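Local structure of odorant-binding protein 1d (Locusta migratoria, 4PT1) at residues Glu83-Ile94 with Ile106-Leu117. The protein probably binds and carries odorant molecules, as other insect odorant-binding proteins of the PBP/GOBP family do. Sequence-based numbering, arbitrary orientation.
Sequences EGHRVVHSCKHI and IHQCYKQSDPEL
With SG of Cys109 turned anti to its own backbone N (chi1 -178°) and SG of Cys91 anti to its carbonyl carbon, the two sulfurs are brought together and bonded, Cys91 SG to Cys109 SG at 2.0 Å. The disulfide torsion of -85° is close to the relaxed right-angle value for such a bridge. The Cys91 sulfur also sits at the edge of the Tyr110 ring, 5.1 Å from its centroid, a sulfur-aromatic contact. That ring leans against segment 83-94 along one side: Val87 CG1 meets Tyr110 CD1 at 3.5 Å, Cys91 CB lies by CE1, and Val88 CG2 comes up beside the hydroxyl, which is hydrogen-bonded to Glu72. Replacing Tyr110 with alanine is likely to leave a gap beside Val87 and Cys91 and the Glu72 carboxylate without this hydroxyl partner.

The other branch of Val87, CG2, reaches Asp114 CB at 3.5 Å and also touches the Ser113 hydroxyl. Ser90 and Ser113 pair through their hydroxyls, OG to OG 2.9 Å, while Ser90 OG also donates to Val87 O, one turn back. Farther along, Leu117 CD2 packs on Glu83 CB at 3.6 Å, and a water donates to both Glu83 O and Asp114 OD2. Asp114 is the N-cap of helix 115-129, its OD1 accepting from Leu117 N (3.2 Å), the N-H coming from above the carboxylate plane. Beyond the disulfide, Ile94 CB rests on Ile106 CG1.

The axes of segments 83-90 and 106-113 come within 9.1 Å, their N-to-C directions 127° apart. Helix 99-113 also carries His107, which lines the pocket holding 2-(2-methoxyethoxy)ethanol, probably from the crystallisation liquor. The disulfide tying the C-terminal end of helix 81-90 to helix 99-113 is one of the three bridges of the classical insect odorant-binding protein fold.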
loop_
_atom_site.group_PDB
_atom_site.type_symbol
_atom_site.label_atom_id
_atom_site.label_comp_id
_atom_site.label_asym_id
_atom_site.label_seq_id
_atom_site.Cartn_x
_atom_site.Cartn_y
_atom_site.Cartn_z
ATOM N N GLU A 83 -11.635 -2.591 -10.855
ATOM C CA GLU A 83 -11.911 -1.694 -9.725
ATOM C C GLU A 83 -10.637 -1.015 -9.216
ATOM O O GLU A 83 -10.664 0.171 -8.885
ATOM C CB GLU A 83 -12.592 -2.445 -8.562
ATOM C CG GLU A 83 -13.708 -3.404 -8.963
ATOM C CD GLU A 83 -13.223 -4.844 -9.139
ATOM O OE1 GLU A 83 -12.424 -5.103 -10.059
ATOM O OE2 GLU A 83 -13.647 -5.725 -8.353
ATOM N N GLY A 84 -9.530 -1.764 -9.165
ATOM C CA GLY A 84 -8.250 -1.238 -8.682
ATOM C C GLY A 84 -7.606 -0.248 -9.635
ATOM O O GLY A 84 -7.040 0.752 -9.206
ATOM N N HIS A 85 -7.676 -0.525 -10.930
ATOM C CA HIS A 85 -7.189 0.422 -11.920
ATOM C C HIS A 85 -7.946 1.719 -11.809
ATOM O O HIS A 85 -7.354 2.799 -11.906
ATOM C CB HIS A 85 -7.341 -0.123 -13.323
ATOM C CG HIS A 85 -6.177 -0.974 -13.793
ATOM N ND1 HIS A 85 -5.513 -1.822 -12.982
ATOM C CD2 HIS A 85 -5.597 -1.097 -15.045
ATOM C CE1 HIS A 85 -4.567 -2.464 -13.688
ATOM N NE2 HIS A 85 -4.614 -2.011 -14.953
ATOM N N ARG A 86 -9.254 1.634 -11.616
ATOM C CA ARG A 86 -10.094 2.840 -11.482
ATOM C C ARG A 86 -9.579 3.696 -10.330
ATOM O O ARG A 86 -9.351 4.888 -10.481
ATOM C CB ARG A 86 -11.562 2.459 -11.267
ATOM C CG ARG A 86 -12.509 3.657 -11.328
ATOM C CD ARG A 86 -13.951 3.242 -11.082
ATOM N NE ARG A 86 -14.359 2.142 -11.952
ATOM N N VAL A 87 -9.366 3.076 -9.177
ATOM C CA VAL A 87 -8.768 3.764 -8.036
ATOM C C VAL A 87 -7.387 4.385 -8.304
ATOM O O VAL A 87 -7.138 5.537 -7.970
ATOM C CB VAL A 87 -8.705 2.811 -6.847
ATOM C CG1 VAL A 87 -7.840 3.387 -5.744
ATOM C CG2 VAL A 87 -10.128 2.507 -6.373
ATOM N N VAL A 88 -6.488 3.628 -8.931
ATOM C CA VAL A 88 -5.172 4.157 -9.223
ATOM C C VAL A 88 -5.229 5.381 -10.146
ATOM O O VAL A 88 -4.525 6.374 -9.906
ATOM C CB VAL A 88 -4.236 3.081 -9.809
ATOM C CG1 VAL A 88 -2.947 3.732 -10.312
ATOM C CG2 VAL A 88 -3.936 2.029 -8.762
ATOM N N HIS A 89 -6.070 5.315 -11.179
ATOM C CA HIS A 89 -6.202 6.417 -12.137
ATOM C C HIS A 89 -6.767 7.624 -11.468
ATOM O O HIS A 89 -6.408 8.755 -11.829
ATOM C CB HIS A 89 -7.022 6.013 -13.373
ATOM C CG HIS A 89 -6.242 5.191 -14.379
ATOM N ND1 HIS A 89 -5.271 5.724 -15.149
ATOM C CD2 HIS A 89 -6.342 3.857 -14.746
ATOM C CE1 HIS A 89 -4.757 4.775 -15.946
ATOM N NE2 HIS A 89 -5.409 3.627 -15.698
ATOM N N SER A 90 -7.623 7.420 -10.465
ATOM C CA SER A 90 -8.237 8.553 -9.766
ATOM C C SER A 90 -7.264 9.271 -8.805
ATOM O O SER A 90 -7.524 10.406 -8.387
ATOM C CB SER A 90 -9.531 8.130 -9.052
ATOM O OG SER A 90 -9.301 7.366 -7.884
ATOM N N CYS A 91 -6.135 8.629 -8.500
ATOM C CA CYS A 91 -5.195 9.092 -7.465
ATOM C C CYS A 91 -3.783 9.359 -7.996
ATOM O O CYS A 91 -2.835 9.574 -7.222
ATOM C CB CYS A 91 -5.161 8.047 -6.344
ATOM S SG CYS A 91 -6.738 7.916 -5.461
ATOM N N LYS A 92 -3.650 9.364 -9.321
ATOM C CA LYS A 92 -2.343 9.383 -9.970
ATOM C C LYS A 92 -1.651 10.757 -9.990
ATOM O O LYS A 92 -0.493 10.849 -10.422
ATOM C CB LYS A 92 -2.437 8.838 -11.402
ATOM C CG LYS A 92 -3.351 9.615 -12.351
ATOM C CD LYS A 92 -3.410 8.913 -13.700
ATOM C CE LYS A 92 -4.599 9.345 -14.537
ATOM N NZ LYS A 92 -4.679 8.495 -15.754
ATOM N N HIS A 93 -2.348 11.796 -9.527
ATOM C CA HIS A 93 -1.807 13.170 -9.483
ATOM C C HIS A 93 -1.486 13.668 -8.092
ATOM O O HIS A 93 -1.215 14.864 -7.902
ATOM C CB HIS A 93 -2.777 14.140 -10.162
ATOM C CG HIS A 93 -3.024 13.834 -11.617
ATOM N ND1 HIS A 93 -2.023 13.663 -12.501
ATOM C CD2 HIS A 93 -4.208 13.681 -12.330
ATOM C CE1 HIS A 93 -2.540 13.395 -13.712
ATOM N NE2 HIS A 93 -3.879 13.409 -13.606
ATOM N N ILE A 94 -1.510 12.776 -7.107
ATOM C CA ILE A 94 -1.199 13.107 -5.729
ATOM C C ILE A 94 0.328 13.177 -5.626
ATOM O O ILE A 94 1.050 12.319 -6.166
ATOM C CB ILE A 94 -1.764 12.061 -4.735
ATOM C CG1 ILE A 94 -3.295 11.975 -4.838
ATOM C CG2 ILE A 94 -1.387 12.399 -3.292
ATOM C CD1 ILE A 94 -4.021 13.151 -4.201
ATOM N N ILE A 106 -1.241 9.189 -1.149
ATOM C CA ILE A 106 -1.675 8.419 -2.321
ATOM C C ILE A 106 -2.588 7.315 -1.760
ATOM O O ILE A 106 -3.676 7.086 -2.268
ATOM C CB ILE A 106 -0.497 7.823 -3.154
ATOM C CG1 ILE A 106 0.193 8.896 -4.015
ATOM C CG2 ILE A 106 -1.026 6.713 -4.071
ATOM C CD1 ILE A 106 1.501 8.460 -4.660
ATOM N N HIS A 107 -2.164 6.687 -0.665
ATOM C CA HIS A 107 -2.941 5.659 0.006
ATOM C C HIS A 107 -4.231 6.141 0.637
ATOM O O HIS A 107 -5.238 5.451 0.559
ATOM C CB HIS A 107 -2.082 4.929 1.002
ATOM C CG HIS A 107 -1.374 3.752 0.404
ATOM N ND1 HIS A 107 -1.845 2.487 0.516
ATOM C CD2 HIS A 107 -0.225 3.682 -0.387
ATOM C CE1 HIS A 107 -1.014 1.655 -0.144
ATOM N NE2 HIS A 107 -0.030 2.393 -0.700
ATOM N N GLN A 108 -4.229 7.331 1.233
ATOM C CA GLN A 108 -5.484 7.870 1.750
ATOM C C GLN A 108 -6.430 8.206 0.593
ATOM O O GLN A 108 -7.623 8.016 0.744
ATOM C CB GLN A 108 -5.262 9.068 2.672
ATOM C CG GLN A 108 -4.430 8.769 3.923
ATOM C CD GLN A 108 -4.545 7.338 4.421
ATOM O OE1 GLN A 108 -3.664 6.502 4.175
ATOM N NE2 GLN A 108 -5.635 7.044 5.135
ATOM N N CYS A 109 -5.903 8.681 -0.541
ATOM C CA CYS A 109 -6.693 8.814 -1.792
ATOM C C CYS A 109 -7.276 7.483 -2.276
ATOM O O CYS A 109 -8.440 7.438 -2.678
ATOM C CB CYS A 109 -5.903 9.478 -2.927
ATOM S SG CYS A 109 -6.842 9.706 -4.470
ATOM N N TYR A 110 -6.498 6.404 -2.268
ATOM C CA TYR A 110 -7.081 5.100 -2.576
ATOM C C TYR A 110 -8.258 4.742 -1.662
ATOM O O TYR A 110 -9.298 4.263 -2.125
ATOM C CB TYR A 110 -6.060 3.976 -2.453
ATOM C CG TYR A 110 -4.878 3.995 -3.396
ATOM C CD1 TYR A 110 -4.862 4.748 -4.562
ATOM C CD2 TYR A 110 -3.762 3.196 -3.120
ATOM C CE1 TYR A 110 -3.767 4.731 -5.411
ATOM C CE2 TYR A 110 -2.677 3.176 -3.975
ATOM C CZ TYR A 110 -2.688 3.943 -5.127
ATOM O OH TYR A 110 -1.595 3.932 -5.960
ATOM N N LYS A 111 -8.058 4.937 -0.361
ATOM C CA LYS A 111 -9.092 4.744 0.649
ATOM C C LYS A 111 -10.357 5.573 0.362
ATOM O O LYS A 111 -11.459 5.040 0.432
ATOM C CB LYS A 111 -8.511 5.064 2.037
ATOM C CG LYS A 111 -9.471 4.961 3.212
ATOM C CD LYS A 111 -8.708 4.940 4.539
ATOM C CE LYS A 111 -9.644 4.922 5.742
ATOM N N GLN A 112 -10.176 6.849 0.019
ATOM C CA GLN A 112 -11.285 7.773 -0.341
ATOM C C GLN A 112 -12.030 7.267 -1.563
ATOM O O GLN A 112 -13.251 7.219 -1.585
ATOM C CB GLN A 112 -10.725 9.187 -0.644
ATOM C CG GLN A 112 -11.731 10.215 -1.190
ATOM C CD GLN A 112 -11.083 11.462 -1.794
ATOM O OE1 GLN A 112 -11.752 12.249 -2.481
ATOM N NE2 GLN A 112 -9.783 11.655 -1.538
ATOM N N SER A 113 -11.263 6.901 -2.587
ATOM C CA SER A 113 -11.798 6.502 -3.870
ATOM C C SER A 113 -12.717 5.271 -3.778
ATOM O O SER A 113 -13.804 5.249 -4.380
ATOM C CB SER A 113 -10.634 6.231 -4.831
ATOM O OG SER A 113 -11.113 5.937 -6.130
ATOM N N ASP A 114 -12.294 4.256 -3.025
ATOM C CA ASP A 114 -13.051 3.005 -2.895
ATOM C C ASP A 114 -12.729 2.340 -1.550
ATOM O O ASP A 114 -11.876 1.442 -1.495
ATOM C CB ASP A 114 -12.710 2.041 -4.054
ATOM C CG ASP A 114 -13.737 0.905 -4.226
ATOM O OD1 ASP A 114 -14.399 0.508 -3.246
ATOM O OD2 ASP A 114 -13.890 0.396 -5.375
ATOM N N PRO A 115 -13.391 2.785 -0.465
ATOM C CA PRO A 115 -13.144 2.289 0.879
ATOM C C PRO A 115 -13.231 0.786 1.033
ATOM O O PRO A 115 -12.394 0.203 1.707
ATOM C CB PRO A 115 -14.248 2.952 1.715
ATOM C CG PRO A 115 -14.586 4.202 0.993
ATOM C CD PRO A 115 -14.355 3.909 -0.464
ATOM N N GLU A 116 -14.255 0.160 0.450
ATOM C CA GLU A 116 -14.444 -1.279 0.626
ATOM C C GLU A 116 -13.323 -2.052 -0.076
ATOM O O GLU A 116 -12.818 -3.022 0.453
ATOM C CB GLU A 116 -15.831 -1.735 0.120
ATOM C CG GLU A 116 -17.027 -1.096 0.826
ATOM C CD GLU A 116 -16.836 -0.943 2.331
ATOM O OE1 GLU A 116 -17.618 -1.539 3.105
ATOM N N LEU A 117 -12.929 -1.609 -1.267
ATOM C CA LEU A 117 -11.845 -2.276 -2.012
ATOM C C LEU A 117 -10.525 -2.107 -1.246
ATOM O O LEU A 117 -9.756 -3.041 -1.095
ATOM C CB LEU A 117 -11.730 -1.677 -3.420
ATOM C CG LEU A 117 -10.850 -2.424 -4.410
ATOM C CD1 LEU A 117 -11.490 -3.742 -4.807
ATOM C CD2 LEU A 117 -10.578 -1.564 -5.652
HETATM O O HOH W 1 -13.074 1.325 -7.883
#